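Local coordinates for alpha-galactosidase (Lactobacillus brevis, PDB 3MI6), which probably hydrolyses terminal, non-reducing alpha-D-galactose units from alpha-galactosides, as a member of glycosyl hydrolase family 36, at residues Val457-Ile468 and Leu511-Val522; Gly249-Asn257 and Gly532-Tyr540. All coordinates share one frame; numbering follows the deposited sequence.

Contact 1: Val457-Ile468 and Leu511-Val522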
loop_
_atom_site.group_PDB
_atom_site.type_symbol
_atom_site.label_atom_id
_atom_site.label_comp_id
_atom_site.label_asym_id
_atom_site.label_seq_id
_atom_site.Cartn_x
_atom_site.Cartn_y
_atom_site.Cartn_z
ATOM N N VAL D 457 52.027 6.924 9.572
ATOM C CA VAL D 457 51.712 5.624 10.156
ATOM C C VAL D 457 52.818 5.157 11.120
ATOM O O VAL D 457 52.527 4.625 12.199
ATOM C CB VAL D 457 51.388 4.563 9.052
ATOM C CG1 VAL D 457 51.084 3.219 9.656
ATOM C CG2 VAL D 457 50.197 5.012 8.224
ATOM N N ASP D 458 54.078 5.399 10.738
ATOM C CA ASP D 458 55.249 5.027 11.547
ATOM C C ASP D 458 55.280 5.748 12.880
ATOM O O ASP D 458 55.588 5.157 13.913
ATOM C CB ASP D 458 56.547 5.321 10.801
ATOM C CG ASP D 458 56.808 4.354 9.652
ATOM O OD1 ASP D 458 56.207 3.247 9.617
ATOM O OD2 ASP D 458 57.639 4.717 8.781
ATOM N N TYR D 459 54.963 7.035 12.841
ATOM C CA TYR D 459 54.925 7.861 14.037
ATOM C C TYR D 459 53.825 7.395 14.977
ATOM O O TYR D 459 53.996 7.392 16.200
ATOM C CB TYR D 459 54.721 9.332 13.660
ATOM C CG TYR D 459 54.508 10.260 14.834
ATOM C CD1 TYR D 459 55.584 10.741 15.576
ATOM C CD2 TYR D 459 53.236 10.667 15.193
ATOM C CE1 TYR D 459 55.389 11.602 16.664
ATOM C CE2 TYR D 459 53.031 11.517 16.265
ATOM C CZ TYR D 459 54.109 11.985 16.997
ATOM O OH TYR D 459 53.889 12.827 18.061
ATOM N N LEU D 460 52.693 6.998 14.400
ATOM C CA LEU D 460 51.563 6.576 15.207
ATOM C C LEU D 460 51.802 5.181 15.762
ATOM O O LEU D 460 51.561 4.932 16.946
ATOM C CB LEU D 460 50.267 6.636 14.404
ATOM C CG LEU D 460 49.851 8.059 14.037
ATOM C CD1 LEU D 460 48.634 8.044 13.133
ATOM C CD2 LEU D 460 49.593 8.875 15.275
ATOM N N PHE D 461 52.292 4.278 14.916
ATOM C CA PHE D 461 52.616 2.940 15.382
ATOM C C PHE D 461 53.591 2.988 16.549
ATOM O O PHE D 461 53.409 2.301 17.544
ATOM C CB PHE D 461 53.196 2.071 14.278
ATOM C CG PHE D 461 53.761 0.778 14.788
ATOM C CD1 PHE D 461 52.957 -0.343 14.913
ATOM C CD2 PHE D 461 55.083 0.693 15.175
ATOM C CE1 PHE D 461 53.469 -1.529 15.392
ATOM C CE2 PHE D 461 55.601 -0.483 15.655
ATOM C CZ PHE D 461 54.797 -1.596 15.767
ATOM N N LYS D 462 54.639 3.794 16.423
ATOM C CA LYS D 462 55.624 3.896 17.488
ATOM C C LYS D 462 55.010 4.418 18.786
ATOM O O LYS D 462 55.260 3.864 19.851
ATOM C CB LYS D 462 56.816 4.760 17.066
ATOM C CG LYS D 462 57.745 5.094 18.233
ATOM C CD LYS D 462 58.955 5.910 17.817
ATOM C CE LYS D 462 59.632 6.527 19.040
ATOM N NZ LYS D 462 60.606 7.592 18.664
ATOM N N LEU D 463 54.205 5.475 18.690
ATOM C CA LEU D 463 53.560 6.076 19.858
ATOM C C LEU D 463 52.570 5.159 20.584
ATOM O O LEU D 463 52.467 5.173 21.817
ATOM C CB LEU D 463 52.868 7.380 19.471
ATOM C CG LEU D 463 53.608 8.567 20.082
ATOM C CD1 LEU D 463 52.963 9.899 19.738
ATOM C CD2 LEU D 463 53.671 8.369 21.584
HETATM N N MSE D 464 51.839 4.357 19.819
HETATM C CA MSE D 464 50.836 3.482 20.410
HETATM C C MSE D 464 51.431 2.221 21.035
HETATM O O MSE D 464 51.027 1.821 22.131
HETATM C CB MSE D 464 49.756 3.144 19.394
HETATM C CG MSE D 464 48.857 4.314 19.120
HETATM SE SE MSE D 464 47.348 3.869 17.973
HETATM C CE MSE D 464 47.693 5.132 16.559
ATOM N N SER D 465 52.394 1.609 20.347
ATOM C CA SER D 465 53.069 0.428 20.875
ATOM C C SER D 465 53.845 0.780 22.136
ATOM O O SER D 465 53.932 -0.019 23.061
ATOM C CB SER D 465 53.975 -0.206 19.822
ATOM O OG SER D 465 54.752 0.780 19.184
ATOM N N GLN D 466 54.386 1.987 22.185
ATOM C CA GLN D 466 55.083 2.421 23.384
ATOM C C GLN D 466 54.126 2.455 24.560
ATOM O O GLN D 466 54.528 2.235 25.702
ATOM C CB GLN D 466 55.728 3.791 23.184
ATOM C CG GLN D 466 56.921 3.765 22.252
ATOM C CD GLN D 466 57.653 5.089 22.194
ATOM O OE1 GLN D 466 57.149 6.119 22.658
ATOM N NE2 GLN D 466 58.850 5.071 21.615
HETATM N N MSE D 467 52.854 2.719 24.268
HETATM C CA MSE D 467 51.829 2.826 25.297
HETATM C C MSE D 467 51.263 1.459 25.703
HETATM O O MSE D 467 50.893 1.240 26.863
HETATM C CB MSE D 467 50.712 3.750 24.829
HETATM C CG MSE D 467 49.792 4.213 25.950
HETATM SE SE MSE D 467 50.674 5.319 27.311
HETATM C CE MSE D 467 51.626 6.533 26.109
ATOM N N ILE D 468 51.205 0.548 24.734
ATOM C CA ILE D 468 50.770 -0.821 24.970
ATOM C C ILE D 468 51.797 -1.568 25.799
ATOM O O ILE D 468 51.430 -2.343 26.684
ATOM C CB ILE D 468 50.571 -1.577 23.654
ATOM C CG1 ILE D 468 49.385 -1.008 22.880
ATOM C CG2 ILE D 468 50.358 -3.045 23.912
ATOM C CD1 ILE D 468 49.304 -1.514 21.451
ATOM N N LEU D 511 47.967 0.721 9.855
ATOM C CA LEU D 511 48.166 0.921 11.284
ATOM C C LEU D 511 47.563 -0.214 12.103
ATOM O O LEU D 511 48.151 -0.660 13.090
ATOM C CB LEU D 511 47.571 2.250 11.733
ATOM C CG LEU D 511 48.360 3.024 12.788
ATOM C CD1 LEU D 511 47.433 3.980 13.489
ATOM C CD2 LEU D 511 49.028 2.111 13.792
ATOM N N TYR D 512 46.384 -0.671 11.704
ATOM C CA TYR D 512 45.717 -1.735 12.431
ATOM C C TYR D 512 46.472 -3.000 12.166
ATOM O O TYR D 512 46.534 -3.889 13.010
ATOM C CB TYR D 512 44.288 -1.923 11.924
ATOM C CG TYR D 512 43.208 -1.291 12.762
ATOM C CD1 TYR D 512 42.521 -0.178 12.313
ATOM C CD2 TYR D 512 42.860 -1.827 13.994
ATOM C CE1 TYR D 512 41.524 0.400 13.076
ATOM C CE2 TYR D 512 41.872 -1.267 14.764
ATOM C CZ TYR D 512 41.199 -0.155 14.303
ATOM O OH TYR D 512 40.200 0.408 15.079
ATOM N N ALA D 513 47.027 -3.103 10.968
ATOM C CA ALA D 513 47.698 -4.329 10.584
ATOM C C ALA D 513 48.959 -4.508 11.417
ATOM O O ALA D 513 49.251 -5.604 11.881
ATOM C CB ALA D 513 48.011 -4.330 9.098
ATOM N N ARG D 514 49.698 -3.427 11.630
ATOM C CA ARG D 514 50.962 -3.526 12.339
ATOM C C ARG D 514 50.774 -3.639 13.842
ATOM O O ARG D 514 51.507 -4.364 14.506
ATOM C CB ARG D 514 51.876 -2.360 11.970
ATOM C CG ARG D 514 52.458 -2.508 10.571
ATOM C CD ARG D 514 52.989 -1.199 10.036
ATOM N NE ARG D 514 54.206 -0.755 10.710
ATOM C CZ ARG D 514 54.725 0.455 10.547
ATOM N NH1 ARG D 514 54.121 1.321 9.745
ATOM N NH2 ARG D 514 55.838 0.802 11.183
ATOM N N LEU D 515 49.785 -2.938 14.380
ATOM C CA LEU D 515 49.489 -3.045 15.799
ATOM C C LEU D 515 48.962 -4.434 16.184
ATOM O O LEU D 515 49.344 -4.975 17.218
ATOM C CB LEU D 515 48.478 -1.984 16.216
ATOM C CG LEU D 515 48.869 -0.517 16.218
ATOM C CD1 LEU D 515 47.625 0.304 16.484
ATOM C CD2 LEU D 515 49.938 -0.243 17.260
ATOM N N THR D 516 48.087 -5.015 15.365
ATOM C CA THR D 516 47.523 -6.324 15.709
ATOM C C THR D 516 48.495 -7.492 15.524
ATOM O O THR D 516 48.394 -8.500 16.220
ATOM C CB THR D 516 46.163 -6.610 15.017
ATOM O OG1 THR D 516 46.315 -6.668 13.589
ATOM C CG2 THR D 516 45.163 -5.543 15.404
ATOM N N GLN D 517 49.449 -7.350 14.612
ATOM C CA GLN D 517 50.459 -8.392 14.438
ATOM C C GLN D 517 51.501 -8.362 15.561
ATOM O O GLN D 517 51.963 -9.410 16.011
ATOM C CB GLN D 517 51.117 -8.306 13.064
ATOM C CG GLN D 517 50.110 -8.203 11.958
ATOM C CD GLN D 517 50.580 -8.829 10.668
ATOM O OE1 GLN D 517 50.672 -8.153 9.628
ATOM N NE2 GLN D 517 50.874 -10.136 10.719
ATOM N N ALA D 518 51.840 -7.169 16.035
ATOM C CA ALA D 518 52.886 -7.025 17.043
ATOM C C ALA D 518 52.401 -7.255 18.457
ATOM O O ALA D 518 53.189 -7.617 19.318
ATOM C CB ALA D 518 53.540 -5.669 16.934
ATOM N N TYR D 519 51.113 -7.033 18.699
ATOM C CA TYR D 519 50.532 -7.211 20.036
ATOM C C TYR D 519 49.166 -7.885 19.951
ATOM O O TYR D 519 48.155 -7.280 20.301
ATOM C CB TYR D 519 50.392 -5.858 20.750
ATOM C CG TYR D 519 51.651 -4.999 20.750
ATOM C CD1 TYR D 519 52.568 -5.065 21.796
ATOM C CD2 TYR D 519 51.917 -4.117 19.708
ATOM C CE1 TYR D 519 53.709 -4.288 21.799
ATOM C CE2 TYR D 519 53.051 -3.340 19.706
ATOM C CZ TYR D 519 53.948 -3.424 20.752
ATOM O OH TYR D 519 55.081 -2.639 20.742
ATOM N N PRO D 520 49.136 -9.141 19.483
ATOM C CA PRO D 520 47.886 -9.841 19.147
ATOM C C PRO D 520 46.931 -10.121 20.315
ATOM O O PRO D 520 45.835 -10.598 20.061
ATOM C CB PRO D 520 48.371 -11.165 18.540
ATOM C CG PRO D 520 49.769 -11.328 19.034
ATOM C CD PRO D 520 50.322 -9.939 19.134
ATOM N N ASN D 521 47.315 -9.834 21.552
ATOM C CA ASN D 521 46.436 -10.106 22.697
ATOM C C ASN D 521 45.612 -8.889 23.070
ATOM O O ASN D 521 44.874 -8.884 24.065
ATOM C CB ASN D 521 47.248 -10.570 23.908
ATOM C CG ASN D 521 47.950 -11.887 23.659
ATOM O OD1 ASN D 521 47.521 -12.689 22.814
ATOM N ND2 ASN D 521 49.036 -12.121 24.388
ATOM N N VAL D 522 45.761 -7.849 22.269
ATOM C CA VAL D 522 45.071 -6.615 22.520
ATOM C C VAL D 522 43.768 -6.655 21.749
ATOM O O VAL D 522 43.748 -6.851 20.535
ATOM C CB VAL D 522 45.912 -5.408 22.085
ATOM C CG1 VAL D 522 45.056 -4.146 22.024
ATOM C CG2 VAL D 522 47.102 -5.226 23.017
#

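Contact 2: Gly249-Asn257 and Gly532-Tyr540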
loop_
_atom_site.group_PDB
_atom_site.type_symbol
_atom_site.label_atom_id
_atom_site.label_comp_id
_atom_site.label_asym_id
_atom_site.label_seq_id
_atom_site.Cartn_x
_atom_site.Cartn_y
_atom_site.Cartn_z
ATOM N N GLY D 249 21.816 -10.803 -0.356
ATOM C CA GLY D 249 22.497 -9.945 0.592
ATOM C C GLY D 249 23.831 -9.533 0.029
ATOM O O GLY D 249 24.546 -10.348 -0.532
ATOM N N PHE D 250 24.171 -8.265 0.171
ATOM C CA PHE D 250 25.428 -7.768 -0.361
ATOM C C PHE D 250 26.157 -7.009 0.721
ATOM O O PHE D 250 25.600 -6.085 1.310
ATOM C CB PHE D 250 25.167 -6.812 -1.531
ATOM C CG PHE D 250 24.330 -7.402 -2.620
ATOM C CD1 PHE D 250 22.963 -7.526 -2.470
ATOM C CD2 PHE D 250 24.905 -7.823 -3.794
ATOM C CE1 PHE D 250 22.192 -8.065 -3.468
ATOM C CE2 PHE D 250 24.128 -8.369 -4.802
ATOM C CZ PHE D 250 22.770 -8.491 -4.635
ATOM N N ASN D 251 27.397 -7.385 0.994
ATOM C CA ASN D 251 28.222 -6.551 1.859
ATOM C C ASN D 251 29.639 -6.300 1.282
ATOM O O ASN D 251 29.953 -6.719 0.171
ATOM C CB ASN D 251 28.238 -7.082 3.295
ATOM C CG ASN D 251 28.481 -5.977 4.330
ATOM O OD1 ASN D 251 28.975 -4.892 3.997
ATOM N ND2 ASN D 251 28.144 -6.254 5.591
ATOM N N LEU D 252 30.489 -5.605 2.027
ATOM C CA LEU D 252 31.716 -5.075 1.455
ATOM C C LEU D 252 32.809 -4.991 2.503
ATOM O O LEU D 252 32.662 -4.276 3.484
ATOM C CB LEU D 252 31.439 -3.667 0.964
ATOM C CG LEU D 252 31.827 -3.308 -0.453
ATOM C CD1 LEU D 252 32.465 -1.897 -0.463
ATOM C CD2 LEU D 252 32.741 -4.388 -1.061
ATOM N N VAL D 253 33.916 -5.697 2.319
ATOM C CA VAL D 253 34.984 -5.540 3.299
ATOM C C VAL D 253 35.816 -4.299 3.009
ATOM O O VAL D 253 36.893 -4.402 2.468
ATOM C CB VAL D 253 35.897 -6.734 3.343
ATOM C CG1 VAL D 253 36.706 -6.682 4.629
ATOM C CG2 VAL D 253 35.084 -7.999 3.251
ATOM N N TYR D 254 35.295 -3.135 3.378
ATOM C CA TYR D 254 35.911 -1.849 3.084
ATOM C C TYR D 254 35.372 -0.853 4.095
ATOM O O TYR D 254 34.318 -1.071 4.664
ATOM C CB TYR D 254 35.551 -1.414 1.665
ATOM C CG TYR D 254 36.402 -0.282 1.150
ATOM C CD1 TYR D 254 37.787 -0.398 1.113
ATOM C CD2 TYR D 254 35.820 0.906 0.701
ATOM C CE1 TYR D 254 38.567 0.637 0.651
ATOM C CE2 TYR D 254 36.587 1.951 0.239
ATOM C CZ TYR D 254 37.963 1.811 0.212
ATOM O OH TYR D 254 38.744 2.850 -0.236
ATOM N N SER D 255 36.083 0.232 4.349
ATOM C CA SER D 255 35.682 1.127 5.428
ATOM C C SER D 255 35.710 2.573 4.991
ATOM O O SER D 255 35.561 3.471 5.813
ATOM C CB SER D 255 36.608 0.964 6.640
ATOM O OG SER D 255 36.892 -0.399 6.880
ATOM N N GLY D 256 35.929 2.790 3.700
ATOM C CA GLY D 256 36.029 4.126 3.151
ATOM C C GLY D 256 34.836 4.402 2.271
ATOM O O GLY D 256 33.746 3.888 2.531
ATOM N N ASN D 257 35.034 5.207 1.229
ATOM C CA ASN D 257 33.935 5.574 0.351
ATOM C C ASN D 257 33.348 4.381 -0.369
ATOM O O ASN D 257 34.064 3.655 -1.041
ATOM C CB ASN D 257 34.410 6.589 -0.659
ATOM C CG ASN D 257 34.711 7.908 -0.029
ATOM O OD1 ASN D 257 34.349 8.144 1.113
ATOM N ND2 ASN D 257 35.365 8.790 -0.770
ATOM N N GLY D 532 29.927 5.128 13.061
ATOM C CA GLY D 532 30.214 5.806 11.815
ATOM C C GLY D 532 31.167 5.050 10.901
ATOM O O GLY D 532 31.443 5.487 9.789
ATOM N N ARG D 533 31.697 3.926 11.370
ATOM C CA ARG D 533 32.509 3.068 10.511
ATOM C C ARG D 533 32.162 1.606 10.704
ATOM O O ARG D 533 32.971 0.737 10.445
ATOM C CB ARG D 533 33.998 3.289 10.759
ATOM C CG ARG D 533 34.630 4.257 9.800
ATOM C CD ARG D 533 35.999 3.790 9.408
ATOM N NE ARG D 533 36.964 3.861 10.510
ATOM C CZ ARG D 533 37.947 4.755 10.595
ATOM N NH1 ARG D 533 38.101 5.681 9.646
ATOM N NH2 ARG D 533 38.770 4.723 11.634
ATOM N N PHE D 534 30.942 1.346 11.141
ATOM C CA PHE D 534 30.541 0.009 11.516
ATOM C C PHE D 534 30.501 -0.919 10.300
ATOM O O PHE D 534 29.432 -1.099 9.693
ATOM C CB PHE D 534 29.157 0.076 12.161
ATOM C CG PHE D 534 28.810 -1.129 12.968
ATOM C CD1 PHE D 534 28.347 -2.264 12.359
ATOM C CD2 PHE D 534 28.961 -1.114 14.346
ATOM C CE1 PHE D 534 28.041 -3.366 13.103
ATOM C CE2 PHE D 534 28.658 -2.209 15.107
ATOM C CZ PHE D 534 28.193 -3.343 14.489
ATOM N N ASP D 535 31.640 -1.519 9.952
ATOM C CA ASP D 535 31.706 -2.299 8.723
ATOM C C ASP D 535 32.682 -3.474 8.731
ATOM O O ASP D 535 33.547 -3.571 9.573
ATOM C CB ASP D 535 31.992 -1.384 7.543
ATOM C CG ASP D 535 33.329 -0.694 7.656
ATOM O OD1 ASP D 535 34.293 -1.314 8.170
ATOM O OD2 ASP D 535 33.413 0.472 7.214
ATOM N N LEU D 536 32.525 -4.374 7.768
ATOM C CA LEU D 536 33.316 -5.597 7.730
ATOM C C LEU D 536 34.811 -5.275 7.679
ATOM O O LEU D 536 35.641 -6.039 8.169
ATOM C CB LEU D 536 32.881 -6.504 6.566
ATOM C CG LEU D 536 31.405 -6.976 6.545
ATOM C CD1 LEU D 536 31.051 -7.591 5.218
ATOM C CD2 LEU D 536 31.050 -7.936 7.660
ATOM N N GLY D 537 35.147 -4.121 7.119
ATOM C CA GLY D 537 36.536 -3.753 6.970
ATOM C C GLY D 537 37.225 -3.693 8.313
ATOM O O GLY D 537 38.383 -4.076 8.443
HETATM N N MSE D 538 36.515 -3.203 9.317
HETATM C CA MSE D 538 37.104 -3.027 10.632
HETATM C C MSE D 538 37.019 -4.281 11.495
HETATM O O MSE D 538 37.856 -4.470 12.374
HETATM C CB MSE D 538 36.434 -1.865 11.344
HETATM C CG MSE D 538 36.452 -0.595 10.545
HETATM SE SE MSE D 538 38.164 0.351 10.724
HETATM C CE MSE D 538 38.127 0.687 12.646
HETATM N N MSE D 539 36.013 -5.125 11.244
HETATM C CA MSE D 539 35.825 -6.351 12.005
HETATM C C MSE D 539 36.954 -7.361 11.768
HETATM O O MSE D 539 37.211 -8.229 12.609
HETATM C CB MSE D 539 34.481 -7.015 11.669
HETATM C CG MSE D 539 33.239 -6.141 11.874
HETATM SE SE MSE D 539 33.045 -5.341 13.661
HETATM C CE MSE D 539 31.758 -3.970 13.169
ATOM N N TYR D 540 37.607 -7.265 10.614
ATOM C CA TYR D 540 38.744 -8.114 10.328
ATOM C C TYR D 540 39.811 -7.929 11.400
ATOM O O TYR D 540 40.404 -8.894 11.867
ATOM C CB TYR D 540 39.300 -7.769 8.960
ATOM C CG TYR D 540 40.542 -8.529 8.571
ATOM C CD1 TYR D 540 41.798 -8.031 8.884
ATOM C CD2 TYR D 540 40.463 -9.723 7.861
ATOM C CE1 TYR D 540 42.930 -8.704 8.523
ATOM C CE2 TYR D 540 41.596 -10.403 7.489
ATOM C CZ TYR D 540 42.833 -9.889 7.824
ATOM O OH TYR D 540 43.996 -10.546 7.467
#

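Contact 1: Val457-Ile468 and Leu511-Val522
Leu511 and Arg514 pack on Val457, Asp458 and Phe461 in a buried contact between neighbouring outer helices of the catalytic (beta/alpha)8 barrel, with strand 475-478 lying between them in sequence. Segments 457-468 and 511-518 run the same general way, their axes crossing at -32° and approaching to 10.1 Å. Leu511 is a knob seated among Val457, Leu460, Phe461 and Met464; its CD1 branch reaches Leu460 CB at 4.0 Å. A turn on, leucine's fork serves two neighbours at once: Leu515 CD1 meets the selenium of Met464, while Leu515 CD2 lies 3.8 Å from Phe461 CD1. Phe461 points across because its CG is anti to the backbone N (chi1 170°), which lays the ring over one face of the Arg514 guanidinium. Ring and guanidinium are tilted only 20° apart, and Arg514 CZ stands 4.8 Å from the ring centroid in an off-centre cation-pi contact. Beyond the ring, Arg514 grips Asp458 end-on, with NH1 at 2.8 Å and NH2 at 2.9 Å from the same oxygen, OD1, so the pairing does not use both oxygens. The carboxylate stands almost perpendicular to the guanidinium plane. Farther along, Ile468 sets its CD1 over one face of the Tyr519 ring, just past the end of helix 511-518, and its CG2 approaches Tyr519 CD1 at 3.7 Å. On the inner side, Leu511 and Leu515 also touch Trp478, a predicted substrate-binding residue. Apolar interlocking thus fills the buried seam, while the arginine's long chain carries its charge to Asp458 at the margin, where Phe461 and the carboxylate together would restrain the guanidinium's rotation.

Contact 2: Gly249-Asn257 and Gly532-Tyr540
Val253 packs its CG2 branch against Leu536 CB at 4.3 Å and its CG1 against Gly537 CA at 3.8 Å, supplying the apolar part of the contact. Leu536 also meets the carboxamide of Asn251, but that packing is too tight in the model and doubtful in detail. Asn251 OD1 turns back to accept from Leu252 N at 2.6 Å, and its ND2 has a weak hydrogen bond to Tyr567 OH. With an alanine here the carboxamide is gone, and Leu252 N would probably lose this acceptor and Tyr567 its weak partner. The contact joins the N-terminal beta-sandwich domain to the catalytic barrel: the chain leaving strand 247-252 meets the short helix 536-539, which follows barrel strand 523-526 and precedes 544-546 in sequence. Asp535 is the N-cap of that helix. With CG lodged between its backbone N and carbonyl carbon (chi1 63°), its carboxylate folds back and OD1 accepts from Met538 N at 3.1 Å. Ser255 OG sits 3.0 Å from the same Asp535 OD1; it has a hydrogen bond with Tyr509 OH, so where its proton points is open. Asp535 OD2 pairs with Ser225 OG. Glycine suits position 537, since a beta carbon would run into Ser255 OG. On the Ser255 side, CD of Arg533 rests 3.6 Å from Ser255 O, its guanidinium going on to a salt bridge with Glu416.

Contact 1 is nested along the chain inside the loop closed by contact 2, and their centres lie 21 Å apart. Helix 500-518 connects them: its Leu511 and Arg514 belong to the helix pairing of contact 1, whereas Tyr512 packs on Met538 of contact 2 and stacks on Trp478, and Tyr509 hydrogen-bonds with Ser255. Both contacts border the predicted substrate site. In contact 1, the side chain of Leu511 is about 3 Å from that of Trp478, and the side chain of Met464 about 11 Å from that of Asp479, the predicted nucleophile. In contact 2, the side chain of Arg533 is about 3 Å from that of Met480 and the side chain of Met538 about 7 Å from that of Cys527, both predicted substrate-binding residues.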